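Long-range contact in FOKI restriction endonuclease (Planomicrobium okeanokoites, PDB 2FOK), which recognises a specific DNA sequence and, as a type IIS restriction endonuclease, hydrolyses the duplex outside that site in a metal-dependent reaction: residues T176-G181 with E259-A264. Residues are numbered along the deposited sequence; the frame is centred on the assembly and turned at random.
Sequences TKFDLG and EFISHA
Thr176 and Ala264 face each other as an antiparallel, non-hydrogen-bonded pair, their CA atoms 4.0 Å apart, and one residue further on Lys177 N gives a weak hydrogen bond to His263 O (3.0 Å). That carbonyl belongs to the centre of an inverse gamma turn and also receives a CA-H...O contact from Thr176 CA. The methyl CG2 of Thr176 presses on Ile261 CG2 at 3.5 Å, a tight fit, with the two side chains crossing at about a right angle. Its OG1, turned between the backbone N and the carbonyl carbon (chi1 56°), caps the helix 177-181 by weakly accepting from Asp179 N and hydrogen-bonds to Glu197 OE2. Lys177 sends its chain beside His263: CE meets the imidazole edge in the ring plane, while NZ forms a salt bridge with Glu220. CG of the same lysine lies above one face of the Phe178 ring, toward its rim, and the CE2 edge of that ring just reaches Ile261 CG2. Cutting Lys177 back to an alanine would probably leave Glu220 without this charged mate and remove the chain that lies at the His263 ring edge. In this helix-turn-helix-family subdomain of the recognition domain, the contact joins the short edge strand 175-176 to the middle strand 258-267, with strand 240-248 beyond it; helix 197-205 packs on Phe178 and helix 222-236 on Lys177 and His263.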
# COMPACT_ATOMS: atom_id res chain seq x y z
N THR A 176 -10.64 9.82 6.10
CA THR A 176 -10.98 8.53 5.52
C THR A 176 -9.68 7.73 5.44
O THR A 176 -8.59 8.29 5.61
CB THR A 176 -11.53 8.66 4.07
OG1 THR A 176 -10.59 9.38 3.25
CG2 THR A 176 -12.85 9.40 4.07
N LYS A 177 -9.82 6.44 5.19
CA LYS A 177 -8.69 5.52 5.08
C LYS A 177 -7.73 5.97 3.98
O LYS A 177 -6.52 5.67 4.03
CB LYS A 177 -9.20 4.13 4.76
CG LYS A 177 -10.08 4.08 3.51
CD LYS A 177 -10.39 2.66 3.10
CE LYS A 177 -11.89 2.46 2.86
NZ LYS A 177 -12.18 1.24 2.06
N PHE A 178 -8.26 6.68 2.99
CA PHE A 178 -7.47 7.18 1.86
C PHE A 178 -6.62 8.37 2.24
O PHE A 178 -5.47 8.49 1.79
CB PHE A 178 -8.38 7.60 0.69
CG PHE A 178 -9.42 6.59 0.34
CD1 PHE A 178 -9.12 5.53 -0.52
CD2 PHE A 178 -10.70 6.68 0.86
CE1 PHE A 178 -10.08 4.59 -0.85
CE2 PHE A 178 -11.67 5.75 0.54
CZ PHE A 178 -11.36 4.70 -0.32
N ASP A 179 -7.19 9.27 3.05
CA ASP A 179 -6.48 10.47 3.51
C ASP A 179 -5.41 10.10 4.50
O ASP A 179 -4.48 10.85 4.74
CB ASP A 179 -7.44 11.43 4.19
CG ASP A 179 -7.95 12.49 3.26
OD1 ASP A 179 -7.41 12.58 2.14
OD2 ASP A 179 -8.88 13.23 3.66
N LEU A 180 -5.60 8.94 5.12
CA LEU A 180 -4.66 8.42 6.10
C LEU A 180 -3.65 7.56 5.36
O LEU A 180 -2.45 7.67 5.57
CB LEU A 180 -5.41 7.58 7.14
CG LEU A 180 -6.19 8.44 8.14
CD1 LEU A 180 -7.25 7.60 8.85
CD2 LEU A 180 -5.23 9.06 9.13
N GLY A 181 -4.16 6.72 4.46
CA GLY A 181 -3.29 5.83 3.70
C GLY A 181 -2.18 6.48 2.91
O GLY A 181 -1.10 5.90 2.77
N GLU A 259 -22.48 11.82 -1.15
CA GLU A 259 -21.82 10.55 -0.89
C GLU A 259 -21.19 10.57 0.50
O GLU A 259 -20.99 11.64 1.08
CB GLU A 259 -20.75 10.28 -1.95
CG GLU A 259 -21.27 10.31 -3.39
CD GLU A 259 -22.27 9.20 -3.69
OE1 GLU A 259 -22.16 8.11 -3.08
OE2 GLU A 259 -23.18 9.40 -4.53
N PHE A 260 -20.90 9.39 1.01
CA PHE A 260 -20.28 9.24 2.33
C PHE A 260 -19.31 8.07 2.33
O PHE A 260 -19.46 7.12 1.56
CB PHE A 260 -21.36 9.00 3.39
CG PHE A 260 -21.98 7.63 3.34
CD1 PHE A 260 -23.01 7.35 2.45
CD2 PHE A 260 -21.53 6.61 4.18
CE1 PHE A 260 -23.60 6.07 2.41
CE2 PHE A 260 -22.10 5.34 4.15
CZ PHE A 260 -23.14 5.07 3.26
N ILE A 261 -18.31 8.15 3.20
CA ILE A 261 -17.31 7.10 3.37
C ILE A 261 -17.41 6.65 4.83
O ILE A 261 -17.20 7.45 5.75
CB ILE A 261 -15.88 7.63 3.10
CG1 ILE A 261 -15.69 7.91 1.60
CG2 ILE A 261 -14.85 6.62 3.58
CD1 ILE A 261 -16.07 6.76 0.70
N SER A 262 -17.74 5.38 5.04
CA SER A 262 -17.88 4.86 6.40
C SER A 262 -16.56 4.58 7.11
O SER A 262 -16.51 4.54 8.34
CB SER A 262 -18.73 3.60 6.37
OG SER A 262 -19.41 3.49 5.14
N HIS A 263 -15.50 4.37 6.34
CA HIS A 263 -14.19 4.10 6.91
C HIS A 263 -13.46 5.40 7.15
O HIS A 263 -12.47 5.72 6.49
CB HIS A 263 -13.38 3.20 5.98
CG HIS A 263 -13.92 1.80 5.87
ND1 HIS A 263 -13.79 1.04 4.72
CD2 HIS A 263 -14.63 1.05 6.74
CE1 HIS A 263 -14.39 -0.12 4.90
NE2 HIS A 263 -14.90 -0.15 6.12
N ALA A 264 -13.97 6.17 8.10
CA ALA A 264 -13.39 7.45 8.48
C ALA A 264 -13.19 7.38 9.98
O ALA A 264 -13.92 6.68 10.66
CB ALA A 264 -14.31 8.58 8.12